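PDB 3M7A: DUF192 domain-containing protein from Novosphingobium aromaticivorans, which is of unknown function but belongs to the DUF192 (COG1430) family of uncharacterized proteins and is probably made with a lipoprotein-type signal peptide. Local coordinates for residues 81-86 / 102-107. Sequence-based numbering, arbitrary orientation.
Sequences VIPLDI and AVPYDE
L84 and A102 form an antiparallel hydrogen-bonded pair, yet both of its bonds are weak. A102 N to L84 O is short at 2.8 Å but bent to 130° at the hydrogen. L84 N to A102 O is straighter (159°) and stretched to 3.4 Å. A102 O also receives a CA-H...O contact from P83 CA at 3.5 Å. The pair joins the start of strand 84-89 to the last residue of strand 95-102, within the larger mixed sheet; strand 118-123 also pairs with 84-89. Beyond A102 the chain enters a type II beta turn, V103 to D106, closed by the D106 N to V103 O hydrogen bond (3.0 Å); P104 and Y105, at its two central positions, pack against residues 81-83. In this van der Waals packing the P104 ring crosses that of P83 at an angle, with an apolar contact of 4.0 Å between P83 CD and P104 CG. P104 CG also lies 3.5 Å from V81 O. With CG anti to its carbonyl carbon (chi1 -46°), the Y105 side chain runs alongside V81, bringing Y105 OH 3.5 Å from V81 CG2 and about as near V81 CG1. At the strand end of the contact, I86 CD1 makes an apolar contact with A102 CB at 4.2 Å, and L110 touches both side chains.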
ATOM      1  N   VAL A  81      13.737  -4.116  -4.733  1.00  7.05           N
ATOM      2  CA  VAL A  81      14.559  -5.217  -4.235  1.00  7.85           C
ATOM      3  C   VAL A  81      13.770  -6.268  -3.447  1.00  7.85           C
ATOM      4  O   VAL A  81      14.163  -7.445  -3.380  1.00  9.72           O
ATOM      5  CB  VAL A  81      15.659  -4.627  -3.299  1.00  9.21           C
ATOM      6  CG1 VAL A  81      16.557  -5.701  -2.711  1.00 13.11           C
ATOM      7  CG2 VAL A  81      16.447  -3.542  -4.041  1.00 13.06           C
ATOM      8  N   ILE A  82      12.681  -5.823  -2.824  1.00  7.68           N
ATOM      9  CA  ILE A  82      11.876  -6.683  -1.983  1.00  7.39           C
ATOM     10  C   ILE A  82      10.554  -6.989  -2.673  1.00  6.96           C
ATOM     11  O   ILE A  82      10.015  -6.141  -3.397  1.00  7.02           O
ATOM     12  CB  ILE A  82      11.640  -6.061  -0.586  1.00  8.72           C
ATOM     13  CG1 ILE A  82      10.888  -4.728  -0.656  1.00  8.88           C
ATOM     14  CG2 ILE A  82      12.971  -5.885   0.147  1.00  9.85           C
ATOM     15  CD1 ILE A  82      10.431  -4.187   0.704  1.00 12.88           C
ATOM     16  N   PRO A  83      10.032  -8.217  -2.504  1.00  6.46           N
ATOM     17  CA  PRO A  83       8.752  -8.545  -3.110  1.00  6.16           C
ATOM     18  C   PRO A  83       7.627  -7.785  -2.393  1.00  5.00           C
ATOM     19  O   PRO A  83       7.726  -7.516  -1.185  1.00  6.54           O
ATOM     20  CB  PRO A  83       8.640 -10.065  -2.932  1.00  8.29           C
ATOM     21  CG  PRO A  83       9.457 -10.365  -1.770  1.00  8.36           C
ATOM     22  CD  PRO A  83      10.600  -9.370  -1.780  1.00  8.05           C
ATOM     23  N   LEU A  84       6.591  -7.448  -3.133  1.00  5.02           N
ATOM     24  CA  LEU A  84       5.494  -6.634  -2.598  1.00  4.53           C
ATOM     25  C   LEU A  84       4.160  -7.172  -3.063  1.00  4.63           C
ATOM     26  O   LEU A  84       4.041  -7.743  -4.147  1.00  6.46           O
ATOM     27  CB  LEU A  84       5.611  -5.191  -3.097  1.00  5.93           C
ATOM     28  CG  LEU A  84       6.823  -4.419  -2.615  1.00  6.03           C
ATOM     29  CD1 LEU A  84       6.936  -3.064  -3.371  1.00  6.93           C
ATOM     30  CD2 LEU A  84       6.806  -4.215  -1.109  1.00  6.50           C
ATOM     31  N   ASP A  85       3.132  -6.948  -2.241  1.00  4.86           N
ATOM     32  CA  ASP A  85       1.753  -7.039  -2.663  1.00  4.98           C
ATOM     33  C   ASP A  85       1.259  -5.605  -2.901  1.00  4.53           C
ATOM     34  O   ASP A  85       1.447  -4.711  -2.069  1.00  5.38           O
ATOM     35  CB  ASP A  85       0.876  -7.698  -1.597  1.00  5.07           C
ATOM     36  CG  ASP A  85       1.110  -9.188  -1.445  1.00  5.26           C
ATOM     37  OD1 ASP A  85       1.907  -9.780  -2.206  1.00  5.22           O
ATOM     38  OD2 ASP A  85       0.457  -9.782  -0.549  1.00  6.24           O
ATOM     39  N   ILE A  86       0.655  -5.403  -4.070  1.00  4.70           N
ATOM     40  CA  ILE A  86       0.198  -4.084  -4.498  1.00  4.45           C
ATOM     41  C   ILE A  86      -1.335  -4.094  -4.507  1.00  4.02           C
ATOM     42  O   ILE A  86      -1.963  -4.764  -5.316  1.00  5.76           O
ATOM     43  CB  ILE A  86       0.783  -3.680  -5.860  1.00  5.47           C
ATOM     44  CG1 ILE A  86       2.321  -3.856  -5.866  1.00  7.60           C
ATOM     45  CG2 ILE A  86       0.437  -2.225  -6.197  1.00  6.60           C
ATOM     46  CD1 ILE A  86       3.018  -3.367  -7.154  1.00 10.62           C
ATOM     47  N   ALA A 102       4.334  -9.391  -6.403  1.00  6.26           N
ATOM     48  CA  ALA A 102       5.087  -8.662  -7.401  1.00  6.83           C
ATOM     49  C   ALA A 102       6.568  -8.975  -7.190  1.00  6.86           C
ATOM     50  O   ALA A 102       7.046  -9.090  -6.075  1.00  7.02           O
ATOM     51  CB  ALA A 102       4.794  -7.153  -7.300  1.00  6.44           C
ATOM     52  N   VAL A 103       7.288  -9.173  -8.289  1.00  6.21           N
ATOM     53  CA  VAL A 103       8.619  -9.785  -8.261  1.00  7.10           C
ATOM     54  C   VAL A 103       9.729  -8.712  -8.347  1.00  7.48           C
ATOM     55  O   VAL A 103       9.676  -7.839  -9.223  1.00  7.15           O
ATOM     56  CB  VAL A 103       8.730 -10.762  -9.465  1.00  7.44           C
ATOM     57  CG1 VAL A 103      10.146 -11.344  -9.618  1.00  8.83           C
ATOM     58  CG2 VAL A 103       7.717 -11.859  -9.372  1.00 10.63           C
ATOM     59  N   PRO A 104      10.736  -8.765  -7.449  1.00  6.56           N
ATOM     60  CA  PRO A 104      11.839  -7.831  -7.528  1.00  7.00           C
ATOM     61  C   PRO A 104      12.402  -7.670  -8.930  1.00  6.84           C
ATOM     62  O   PRO A 104      12.607  -8.650  -9.628  1.00  7.88           O
ATOM     63  CB  PRO A 104      12.873  -8.416  -6.564  1.00  7.68           C
ATOM     64  CG  PRO A 104      12.026  -9.105  -5.537  1.00  8.18           C
ATOM     65  CD  PRO A 104      10.902  -9.700  -6.322  1.00  7.20           C
ATOM     66  N   TYR A 105      12.585  -6.424  -9.347  1.00  7.21           N
ATOM     67  CA  TYR A 105      13.217  -6.054 -10.611  1.00  8.23           C
ATOM     68  C   TYR A 105      12.353  -6.318 -11.850  1.00  8.67           C
ATOM     69  O   TYR A 105      12.745  -5.924 -12.954  1.00 10.67           O
ATOM     70  CB  TYR A 105      14.606  -6.686 -10.778  1.00  9.76           C
ATOM     71  CG  TYR A 105      15.455  -6.557  -9.554  1.00 11.31           C
ATOM     72  CD1 TYR A 105      15.960  -5.315  -9.175  1.00 13.76           C
ATOM     73  CD2 TYR A 105      15.689  -7.652  -8.710  1.00 13.59           C
ATOM     74  CE1 TYR A 105      16.691  -5.156  -8.035  1.00 14.63           C
ATOM     75  CE2 TYR A 105      16.456  -7.506  -7.555  1.00 13.08           C
ATOM     76  CZ  TYR A 105      16.941  -6.251  -7.222  1.00 12.12           C
ATOM     77  OH  TYR A 105      17.727  -6.069  -6.100  1.00 16.92           O
ATOM     78  N   ASP A 106      11.171  -6.910 -11.683  1.00  7.65           N
ATOM     79  CA  ASP A 106      10.329  -7.268 -12.804  1.00  7.79           C
ATOM     80  C   ASP A 106       9.680  -6.025 -13.412  1.00  7.46           C
ATOM     81  O   ASP A 106       8.955  -5.281 -12.742  1.00  8.17           O
ATOM     82  CB  ASP A 106       9.280  -8.278 -12.312  1.00  8.49           C
ATOM     83  CG  ASP A 106       8.404  -8.859 -13.402  1.00  8.25           C
ATOM     84  OD1 ASP A 106       8.613  -8.567 -14.602  1.00  9.71           O
ATOM     85  OD2 ASP A 106       7.481  -9.619 -13.020  1.00 11.82           O
ATOM     86  N   GLU A 107       9.911  -5.828 -14.713  1.00  7.87           N
ATOM     87  CA  GLU A 107       9.358  -4.672 -15.421  1.00  7.93           C
ATOM     88  C   GLU A 107       7.960  -4.906 -16.010  1.00  7.57           C
ATOM     89  O   GLU A 107       7.387  -3.977 -16.563  1.00  9.11           O
ATOM     90  CB  GLU A 107      10.355  -4.190 -16.473  1.00  8.72           C
ATOM     91  CG  GLU A 107      11.634  -3.743 -15.768  1.00 11.09           C
ATOM     92  CD  GLU A 107      12.700  -3.226 -16.668  1.00 13.32           C
ATOM     93  OE1 GLU A 107      12.440  -2.974 -17.849  1.00 17.86           O
ATOM     94  OE2 GLU A 107      13.821  -3.014 -16.149  1.00 13.60           O
TER